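Local atomic coordinates of galactokinase (Bifidobacterium longum subsp. infantis ATCC 15697 = JCM 1222 = DSM 20088, PDB entry 6TEQ), a protein that probably phosphorylates galactose at the expense of ATP, as a member of the GHMP kinase family, and is seen here with 2-deoxy-2-fluoro-galactose bound. Residues H62-D73 against K123-V133; W103-A111 against S142-L153. One frame throughout, in Å; residues are numbered along the deposited sequence. Where two conformers were deposited one is given.

Contact 1: residues H62-D73 against K123-V133; sequences HRTFIALKPRED and KGFDAAFVSCV. With PEG (di(hydroxyethyl)ether), chain H.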
loop_
_atom_site.group_PDB
_atom_site.type_symbol
_atom_site.label_atom_id
_atom_site.label_comp_id
_atom_site.label_asym_id
_atom_site.label_seq_id
_atom_site.Cartn_x
_atom_site.Cartn_y
_atom_site.Cartn_z
ATOM N N HIS A 62 3.988 5.676 -10.052
ATOM C CA HIS A 62 2.655 6.322 -10.061
ATOM C C HIS A 62 2.495 7.055 -8.734
ATOM O O HIS A 62 2.621 6.425 -7.656
ATOM C CB HIS A 62 1.534 5.298 -10.187
ATOM C CG HIS A 62 1.622 4.542 -11.460
ATOM N ND1 HIS A 62 2.614 3.596 -11.645
ATOM C CD2 HIS A 62 0.901 4.609 -12.603
ATOM C CE1 HIS A 62 2.515 3.123 -12.887
ATOM N NE2 HIS A 62 1.443 3.700 -13.476
ATOM N N ARG A 63 2.206 8.351 -8.773
ATOM C CA ARG A 63 2.135 9.223 -7.606
ATOM C C ARG A 63 0.827 10.003 -7.592
ATOM O O ARG A 63 0.232 10.276 -8.693
ATOM C CB ARG A 63 3.332 10.132 -7.557
ATOM C CG ARG A 63 4.663 9.369 -7.424
ATOM C CD ARG A 63 5.874 10.138 -7.897
ATOM N NE ARG A 63 6.408 11.146 -6.975
ATOM C CZ ARG A 63 7.172 10.915 -5.914
ATOM N NH1 ARG A 63 7.494 9.682 -5.565
ATOM N NH2 ARG A 63 7.656 11.936 -5.223
ATOM N N THR A 64 0.488 10.428 -6.378
ATOM C CA THR A 64 -0.536 11.460 -6.129
ATOM C C THR A 64 0.249 12.756 -5.894
ATOM O O THR A 64 1.093 12.784 -4.960
ATOM C CB THR A 64 -1.404 11.104 -4.940
ATOM O OG1 THR A 64 -2.119 9.954 -5.369
ATOM C CG2 THR A 64 -2.362 12.180 -4.466
ATOM N N PHE A 65 -0.123 13.808 -6.604
ATOM C CA PHE A 65 0.478 15.137 -6.520
ATOM C C PHE A 65 -0.480 16.076 -5.830
ATOM O O PHE A 65 -1.694 16.064 -6.098
ATOM C CB PHE A 65 0.791 15.711 -7.902
ATOM C CG PHE A 65 1.895 14.948 -8.579
ATOM C CD1 PHE A 65 1.620 13.776 -9.237
ATOM C CD2 PHE A 65 3.160 15.493 -8.718
ATOM C CE1 PHE A 65 2.647 13.067 -9.824
ATOM C CE2 PHE A 65 4.197 14.766 -9.268
ATOM C CZ PHE A 65 3.920 13.570 -9.858
ATOM N N ILE A 66 0.036 16.730 -4.803
ATOM C CA ILE A 66 -0.771 17.668 -3.994
ATOM C C ILE A 66 -0.168 19.044 -4.172
ATOM O O ILE A 66 1.003 19.270 -3.792
ATOM C CB ILE A 66 -0.858 17.328 -2.518
ATOM C CG1 ILE A 66 -1.866 18.202 -1.741
ATOM C CG2 ILE A 66 0.506 17.222 -1.858
ATOM C CD1 ILE A 66 -1.880 17.924 -0.267
ATOM N N ALA A 67 -0.972 19.955 -4.688
ATOM C CA ALA A 67 -0.631 21.411 -4.641
ATOM C C ALA A 67 -1.275 21.944 -3.351
ATOM O O ALA A 67 -2.478 21.726 -3.147
ATOM C CB ALA A 67 -1.122 22.095 -5.889
ATOM N N LEU A 68 -0.503 22.538 -2.456
ATOM C CA LEU A 68 -1.035 22.978 -1.155
ATOM C C LEU A 68 -0.592 24.377 -0.787
ATOM O O LEU A 68 0.542 24.784 -1.142
ATOM C CB LEU A 68 -0.597 21.948 -0.104
ATOM C CG LEU A 68 -1.121 22.177 1.334
ATOM C CD1 LEU A 68 -1.387 20.862 2.034
ATOM C CD2 LEU A 68 -0.154 23.036 2.137
ATOM N N LYS A 69 -1.452 25.069 -0.054
ATOM C CA LYS A 69 -1.087 26.363 0.580
ATOM C C LYS A 69 -1.698 26.355 1.960
ATOM O O LYS A 69 -2.868 26.030 2.112
ATOM C CB LYS A 69 -1.571 27.568 -0.231
ATOM C CG LYS A 69 -1.113 28.890 0.319
ATOM C CD LYS A 69 -1.519 30.021 -0.583
ATOM C CE LYS A 69 -0.993 31.337 -0.065
ATOM N NZ LYS A 69 -1.648 32.415 -0.788
ATOM N N PRO A 70 -0.928 26.727 2.994
ATOM C CA PRO A 70 -1.501 26.764 4.344
ATOM C C PRO A 70 -2.453 27.958 4.419
ATOM O O PRO A 70 -2.298 28.894 3.674
ATOM C CB PRO A 70 -0.281 26.965 5.234
ATOM C CG PRO A 70 0.713 27.701 4.339
ATOM C CD PRO A 70 0.486 27.150 2.925
ATOM N N ARG A 71 -3.311 27.916 5.410
ATOM C CA ARG A 71 -4.234 29.023 5.747
ATOM C C ARG A 71 -3.941 29.533 7.154
ATOM O O ARG A 71 -3.409 28.761 7.964
ATOM C CB ARG A 71 -5.658 28.517 5.636
ATOM C CG ARG A 71 -6.117 28.146 4.223
ATOM C CD ARG A 71 -7.533 27.557 4.168
ATOM N NE ARG A 71 -8.505 28.585 4.545
ATOM C CZ ARG A 71 -9.258 29.269 3.727
ATOM N NH1 ARG A 71 -10.024 30.194 4.273
ATOM N NH2 ARG A 71 -9.224 29.095 2.396
ATOM N N GLU A 72 -4.317 30.779 7.470
ATOM C CA GLU A 72 -4.183 31.325 8.852
ATOM C C GLU A 72 -5.455 31.022 9.664
ATOM O O GLU A 72 -5.447 31.283 10.878
ATOM C CB GLU A 72 -3.910 32.830 8.831
ATOM C CG GLU A 72 -2.541 33.233 8.274
ATOM C CD GLU A 72 -2.405 34.745 8.062
ATOM O OE1 GLU A 72 -3.427 35.429 8.202
ATOM O OE2 GLU A 72 -1.275 35.193 7.664
ATOM N N ASP A 73 -6.517 30.511 9.030
ATOM C CA ASP A 73 -7.665 29.923 9.768
ATOM C C ASP A 73 -7.536 28.405 9.819
ATOM O O ASP A 73 -6.514 27.876 9.375
ATOM C CB ASP A 73 -9.006 30.398 9.201
ATOM C CG ASP A 73 -9.285 29.988 7.781
ATOM O OD1 ASP A 73 -8.795 28.889 7.409
ATOM O OD2 ASP A 73 -10.012 30.773 7.044
ATOM N N LYS A 123 -2.513 24.528 11.182
ATOM C CA LYS A 123 -3.858 25.120 10.986
ATOM C C LYS A 123 -4.410 24.570 9.656
ATOM O O LYS A 123 -4.024 23.469 9.175
ATOM C CB LYS A 123 -3.767 26.656 10.995
ATOM C CG LYS A 123 -3.049 27.311 12.157
ATOM C CD LYS A 123 -3.696 26.947 13.442
ATOM C CE LYS A 123 -3.002 27.418 14.702
ATOM N NZ LYS A 123 -3.167 28.871 14.893
ATOM N N GLY A 124 -5.275 25.335 9.020
ATOM C CA GLY A 124 -5.988 24.927 7.817
ATOM C C GLY A 124 -5.109 24.843 6.619
ATOM O O GLY A 124 -3.874 25.214 6.664
ATOM N N PHE A 125 -5.742 24.513 5.504
ATOM C CA PHE A 125 -5.021 24.515 4.227
ATOM C C PHE A 125 -6.011 24.400 3.061
ATOM O O PHE A 125 -7.152 23.948 3.218
ATOM C CB PHE A 125 -3.977 23.402 4.157
ATOM C CG PHE A 125 -4.524 22.006 4.201
ATOM C CD1 PHE A 125 -4.762 21.401 5.409
ATOM C CD2 PHE A 125 -4.736 21.281 3.044
ATOM C CE1 PHE A 125 -5.195 20.080 5.475
ATOM C CE2 PHE A 125 -5.221 19.986 3.103
ATOM C CZ PHE A 125 -5.470 19.389 4.300
ATOM N N ASP A 126 -5.529 24.853 1.919
ATOM C CA ASP A 126 -6.158 24.630 0.597
ATOM C C ASP A 126 -5.303 23.632 -0.146
ATOM O O ASP A 126 -4.084 23.781 -0.142
ATOM C CB ASP A 126 -6.283 25.918 -0.166
ATOM C CG ASP A 126 -7.187 26.934 0.490
ATOM O OD1 ASP A 126 -8.267 26.503 1.082
ATOM O OD2 ASP A 126 -6.853 28.162 0.331
ATOM N N ALA A 127 -5.947 22.654 -0.782
ATOM C CA ALA A 127 -5.184 21.694 -1.601
ATOM C C ALA A 127 -5.959 21.256 -2.837
ATOM O O ALA A 127 -7.224 21.162 -2.798
ATOM C CB ALA A 127 -4.715 20.511 -0.785
ATOM N N ALA A 128 -5.165 20.871 -3.801
ATOM C CA ALA A 128 -5.618 20.247 -5.058
ATOM C C ALA A 128 -4.781 18.990 -5.281
ATOM O O ALA A 128 -3.556 19.008 -5.251
ATOM C CB ALA A 128 -5.513 21.149 -6.232
ATOM N N PHE A 129 -5.471 17.902 -5.529
ATOM C CA PHE A 129 -4.834 16.591 -5.816
ATOM C C PHE A 129 -5.063 16.175 -7.279
ATOM O O PHE A 129 -6.201 16.248 -7.791
ATOM C CB PHE A 129 -5.511 15.511 -4.959
ATOM C CG PHE A 129 -5.273 15.696 -3.517
ATOM C CD1 PHE A 129 -4.133 15.168 -2.952
ATOM C CD2 PHE A 129 -6.102 16.492 -2.742
ATOM C CE1 PHE A 129 -3.911 15.292 -1.592
ATOM C CE2 PHE A 129 -5.857 16.635 -1.391
ATOM C CZ PHE A 129 -4.749 16.082 -0.838
ATOM N N VAL A 130 -3.997 15.706 -7.905
ATOM C CA VAL A 130 -3.992 15.012 -9.202
ATOM C C VAL A 130 -3.219 13.710 -8.979
ATOM O O VAL A 130 -2.142 13.756 -8.443
ATOM C CB VAL A 130 -3.403 15.845 -10.350
ATOM C CG1 VAL A 130 -3.319 15.000 -11.574
ATOM C CG2 VAL A 130 -4.249 17.121 -10.575
ATOM N N SER A 131 -3.822 12.564 -9.345
ATOM C CA SER A 131 -3.185 11.260 -9.153
ATOM C C SER A 131 -3.160 10.452 -10.442
ATOM O O SER A 131 -4.068 10.601 -11.277
ATOM C CB SER A 131 -3.908 10.519 -8.038
ATOM O OG SER A 131 -3.232 9.347 -7.672
ATOM N N CYS A 132 -2.231 9.515 -10.515
ATOM C CA CYS A 132 -2.303 8.422 -11.489
ATOM C C CYS A 132 -2.247 7.058 -10.756
ATOM O O CYS A 132 -1.973 6.078 -11.444
ATOM C CB CYS A 132 -1.212 8.565 -12.520
ATOM S SG CYS A 132 0.444 8.494 -11.798
ATOM N N VAL A 133 -2.397 7.005 -9.418
ATOM C CA VAL A 133 -2.543 5.723 -8.690
ATOM C C VAL A 133 -3.971 5.253 -8.924
ATOM O O VAL A 133 -4.907 5.907 -8.468
ATOM C CB VAL A 133 -2.203 5.836 -7.203
ATOM C CG1 VAL A 133 -2.301 4.495 -6.514
ATOM C CG2 VAL A 133 -0.871 6.458 -7.000
HETATM C C1 PEG H . -6.457 32.714 5.329
HETATM O O1 PEG H . -7.015 31.957 6.389
HETATM C C2 PEG H . -6.396 31.966 4.039
HETATM O O2 PEG H . -5.268 32.378 3.266
HETATM C C3 PEG H . -5.154 31.684 2.018
HETATM C C4 PEG H . -3.959 30.778 2.030
HETATM O O4 PEG H . -4.175 29.460 1.341
#
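I66 lies over one face of the F129 ring: its CG1 is 3.9 Å from the ring centroid, a CH-pi contact set off toward the rim. CD1 of I66 reaches the rim of the ring at CZ, 3.5 Å away. CG2 of T64 comes to the edge of this ring, at CD1. The I66 chain can lie along the ring because CG1 is anti to the backbone N (chi1 -172°) and the chain stays extended. Further along, CD1 of L68 meets CD2 of F125 at 3.5 Å, the two side chains crossing at about a right angle. The guanidinium of R71 has C2 of a diethylene glycol, probably from the crystallisation liquor, over one face. At its edge, NE and NH1 grip D73 side-on, NH1 to OD2 at 2.8 Å and nearly straight. NH2 makes a salt bridge to D126 OD1 at 3.1 Å, with the carboxylate plane turned 74° from the guanidinium. D126 OD1 also pairs with R77, so two arginines share this carboxylate.

The two strands, 62-70 and 125-131, are antiparallel neighbours in the mixed sheet of the GHMP kinase N-terminal domain. F65, A67 and K69 form hydrogen-bonded pairs with V130, A128 and D126; the F65 N to V130 O bond is 2.7 Å. T64, I66, L68 and P70 face S131, F129, A127 and F125 in non-hydrogen-bonded pairs. Their side chains lie on one face of the sheet, where helix 141-156 packs on T64, I66 and F129. Helix 12-27 covers A67 and A128 on the other face. At one end T64 OG1 and S131 OG share a hydrogen bond of 2.6 Å, and S131 OG also accepts from V133 N in an ST turn. Beyond the strand, G124 N bonds to D73 O at 2.8 Å.

Contact 2: residues W103-A111 against S142-L153; sequences WSAYPTGVA and SAAMTCSTALAL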
loop_
_atom_site.group_PDB
_atom_site.type_symbol
_atom_site.label_atom_id
_atom_site.label_comp_id
_atom_site.label_asym_id
_atom_site.label_seq_id
_atom_site.Cartn_x
_atom_site.Cartn_y
_atom_site.Cartn_z
ATOM N N TRP A 103 -14.305 11.446 0.785
ATOM C CA TRP A 103 -12.853 11.355 0.437
ATOM C C TRP A 103 -12.006 12.440 1.165
ATOM O O TRP A 103 -10.791 12.176 1.422
ATOM C CB TRP A 103 -12.667 11.439 -1.082
ATOM C CG TRP A 103 -12.741 12.828 -1.650
ATOM C CD1 TRP A 103 -13.849 13.453 -2.143
ATOM C CD2 TRP A 103 -11.655 13.749 -1.883
ATOM N NE1 TRP A 103 -13.525 14.683 -2.643
ATOM C CE2 TRP A 103 -12.197 14.924 -2.458
ATOM C CE3 TRP A 103 -10.306 13.742 -1.591
ATOM C CZ2 TRP A 103 -11.420 16.004 -2.857
ATOM C CZ3 TRP A 103 -9.532 14.819 -1.959
ATOM C CH2 TRP A 103 -10.088 15.959 -2.515
ATOM N N SER A 104 -12.566 13.607 1.425
ATOM C CA SER A 104 -11.850 14.733 2.070
ATOM C C SER A 104 -11.442 14.373 3.491
ATOM O O SER A 104 -10.592 15.024 4.057
ATOM C CB SER A 104 -12.645 16.036 2.053
ATOM O OG SER A 104 -13.845 15.942 2.796
ATOM N N ALA A 105 -12.020 13.333 4.055
ATOM C CA ALA A 105 -11.621 12.860 5.402
ATOM C C ALA A 105 -10.132 12.480 5.363
ATOM O O ALA A 105 -9.485 12.587 6.394
ATOM C CB ALA A 105 -12.458 11.660 5.792
ATOM N N TYR A 106 -9.641 11.942 4.255
ATOM C CA TYR A 106 -8.235 11.462 4.197
ATOM C C TYR A 106 -7.239 12.609 4.345
ATOM O O TYR A 106 -6.453 12.630 5.315
ATOM C CB TYR A 106 -8.021 10.660 2.907
ATOM C CG TYR A 106 -8.700 9.300 2.913
ATOM C CD1 TYR A 106 -8.023 8.167 3.307
ATOM C CD2 TYR A 106 -10.002 9.145 2.490
ATOM C CE1 TYR A 106 -8.616 6.925 3.307
ATOM C CE2 TYR A 106 -10.604 7.887 2.449
ATOM C CZ TYR A 106 -9.903 6.771 2.847
ATOM O OH TYR A 106 -10.428 5.507 2.855
ATOM N N PRO A 107 -7.247 13.669 3.482
ATOM C CA PRO A 107 -6.326 14.769 3.726
ATOM C C PRO A 107 -6.663 15.581 4.992
ATOM O O PRO A 107 -5.758 15.961 5.737
ATOM C CB PRO A 107 -6.397 15.608 2.419
ATOM C CG PRO A 107 -7.803 15.313 1.850
ATOM C CD PRO A 107 -7.995 13.847 2.226
ATOM N N THR A 108 -7.966 15.854 5.254
ATOM C CA THR A 108 -8.309 16.692 6.409
ATOM C C THR A 108 -7.814 15.975 7.656
ATOM O O THR A 108 -7.342 16.603 8.615
ATOM C CB THR A 108 -9.815 16.903 6.478
ATOM O OG1 THR A 108 -10.220 17.415 5.211
ATOM C CG2 THR A 108 -10.192 17.848 7.575
ATOM N N GLY A 109 -8.006 14.656 7.660
ATOM C CA GLY A 109 -7.719 13.846 8.868
ATOM C C GLY A 109 -6.230 13.842 9.185
ATOM O O GLY A 109 -5.857 13.667 10.337
ATOM N N VAL A 110 -5.391 14.101 8.208
ATOM C CA VAL A 110 -3.921 14.213 8.444
ATOM C C VAL A 110 -3.597 15.464 9.265
ATOM O O VAL A 110 -2.915 15.328 10.308
ATOM C CB VAL A 110 -3.127 14.206 7.132
ATOM C CG1 VAL A 110 -1.667 14.457 7.462
ATOM C CG2 VAL A 110 -3.365 12.875 6.381
ATOM N N ALA A 111 -4.161 16.603 8.905
ATOM C CA ALA A 111 -4.001 17.835 9.703
ATOM C C ALA A 111 -4.545 17.607 11.128
ATOM O O ALA A 111 -3.872 17.969 12.112
ATOM C CB ALA A 111 -4.569 18.999 8.977
ATOM N N SER A 142 -4.957 5.451 -1.308
ATOM C CA SER A 142 -5.303 6.020 0.031
ATOM C C SER A 142 -4.061 6.600 0.748
ATOM O O SER A 142 -4.143 7.685 1.370
ATOM C CB SER A 142 -5.971 4.967 0.910
ATOM O OG SER A 142 -5.231 3.763 0.827
ATOM N N ALA A 143 -2.958 5.861 0.735
ATOM C CA ALA A 143 -1.678 6.272 1.353
ATOM C C ALA A 143 -1.028 7.343 0.520
ATOM O O ALA A 143 -0.406 8.214 1.062
ATOM C CB ALA A 143 -0.693 5.121 1.508
ATOM N N ALA A 144 -1.107 7.245 -0.808
ATOM C CA ALA A 144 -0.505 8.286 -1.637
ATOM C C ALA A 144 -1.171 9.608 -1.244
ATOM O O ALA A 144 -0.484 10.625 -1.208
ATOM C CB ALA A 144 -0.704 7.931 -3.090
ATOM N N MET A 145 -2.474 9.611 -0.996
ATOM C CA MET A 145 -3.157 10.892 -0.653
ATOM C C MET A 145 -2.758 11.333 0.764
ATOM O O MET A 145 -2.497 12.543 0.983
ATOM C CB MET A 145 -4.674 10.737 -0.764
ATOM C CG MET A 145 -5.429 11.977 -0.369
ATOM S SD MET A 145 -7.099 11.925 -0.927
ATOM C CE MET A 145 -6.936 12.223 -2.684
ATOM N N THR A 146 -2.803 10.451 1.721
ATOM C CA THR A 146 -2.521 10.835 3.125
ATOM C C THR A 146 -1.048 11.185 3.279
ATOM O O THR A 146 -0.746 12.132 4.012
ATOM C CB THR A 146 -2.982 9.794 4.159
ATOM O OG1 THR A 146 -2.286 8.548 3.864
ATOM C CG2 THR A 146 -4.478 9.629 4.189
ATOM N N CYS A 147 -0.131 10.455 2.672
ATOM C CA CYS A 147 1.307 10.705 2.832
ATOM C C CYS A 147 1.753 11.966 2.081
ATOM O O CYS A 147 2.589 12.733 2.649
ATOM C CB CYS A 147 2.107 9.458 2.434
ATOM S SG CYS A 147 1.842 8.113 3.604
ATOM N N SER A 148 1.165 12.232 0.915
ATOM C CA SER A 148 1.534 13.492 0.184
ATOM C C SER A 148 1.062 14.676 1.032
ATOM O O SER A 148 1.800 15.616 1.166
ATOM C CB SER A 148 0.935 13.575 -1.177
ATOM O OG SER A 148 -0.469 13.478 -1.195
ATOM N N THR A 149 -0.110 14.553 1.648
ATOM C CA THR A 149 -0.668 15.663 2.484
ATOM C C THR A 149 0.220 15.818 3.729
ATOM O O THR A 149 0.500 16.941 4.090
ATOM C CB THR A 149 -2.098 15.361 2.888
ATOM O OG1 THR A 149 -2.934 15.130 1.758
ATOM C CG2 THR A 149 -2.706 16.493 3.683
ATOM N N ALA A 150 0.629 14.726 4.353
ATOM C CA ALA A 150 1.429 14.766 5.607
ATOM C C ALA A 150 2.760 15.411 5.274
ATOM O O ALA A 150 3.223 16.257 6.024
ATOM C CB ALA A 150 1.632 13.359 6.164
ATOM N N LEU A 151 3.363 15.089 4.121
ATOM C CA LEU A 151 4.668 15.684 3.783
ATOM C C LEU A 151 4.485 17.175 3.506
ATOM O O LEU A 151 5.330 17.989 3.945
ATOM C CB LEU A 151 5.273 14.971 2.584
ATOM C CG LEU A 151 6.755 15.219 2.369
ATOM C CD1 LEU A 151 7.637 14.617 3.464
ATOM C CD2 LEU A 151 7.149 14.730 1.010
ATOM N N ALA A 152 3.440 17.525 2.772
ATOM C CA ALA A 152 3.191 18.937 2.405
ATOM C C ALA A 152 2.957 19.739 3.700
ATOM O O ALA A 152 3.541 20.833 3.833
ATOM C CB ALA A 152 2.021 19.047 1.461
ATOM N N LEU A 153 2.138 19.256 4.634
ATOM C CA LEU A 153 1.846 19.987 5.863
ATOM C C LEU A 153 3.112 20.133 6.702
ATOM O O LEU A 153 3.305 21.194 7.291
ATOM C CB LEU A 153 0.733 19.286 6.648
ATOM C CG LEU A 153 -0.642 19.418 6.017
ATOM C CD1 LEU A 153 -1.651 18.475 6.692
ATOM C CD2 LEU A 153 -1.148 20.877 6.044
#
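V110 is the main bump of helix 105-111. It enters a hollow formed by T146, T149, A150 and L153, a knob-into-hole fit. Its two methyls divide the space. CG1, anti to the backbone N (chi1 175°), reaches CB of A150 at 3.7 Å, while CG2 rests on CB and the carbonyl oxygen of T146. At the next residue, CB of A111 meets CD1 of L153 at 3.7 Å. P107 presents its ring to two residues of the other helix. Its CD touches SD of M145, and its CB lies 3.6 Å from OG1 of T149. M145 reaches on past P107 to W103. SD comes to the edge of the indole, 5.0 Å from the centroid of the six-membered ring, a Met-aromatic contact, and CE touches CZ3. The Y106 ring receives CG2 of T146 at its edge.

The axes approach to 8.6 Å and run 36° apart. The backbones are nearest at P107 and T146, and the small A150 lets CG1 of V110 come up to its CA and CB. Both helices belong to the GHMP kinase N-terminal domain. Helix 165-183 also packs against Y106, V110 and T146.

T149 turns its hydroxyl back to M145 O, at 2.7 Å, and its methyl CG2 toward P107. An alanine here would remove both branches and would probably leave a gap beside P107 and V110. No hydrogen bond joins the two segments. The hydroxyls of T146 and T149 bond to carbonyls of their own helix, which leaves carbon and sulfur to make most of the interface and its hold mainly a matter of shape.

How the contacts relate
Contacts 1 and 2 are successive layers of one domain, their centres about 8 Å apart. Their segments alternate along the chain: helix 105-116 leads to strand 125-131, which leads to helix 141-156. T149 joins them, its OG1 lying 3.3 Å from F129 CZ and 3.6 Å from I66 CD1. CB of A144 also packs on T64 OG1, at 3.4 Å. Both contacts border the nucleotide site. S142 in contact 2 binds ADP and magnesium in another structure of this protein, and its side chain is about 6 Å from the beta-anomer of the fluoro-sugar. In contact 1, the V133 side chain is about 4 Å from that of the ADP-binding S141.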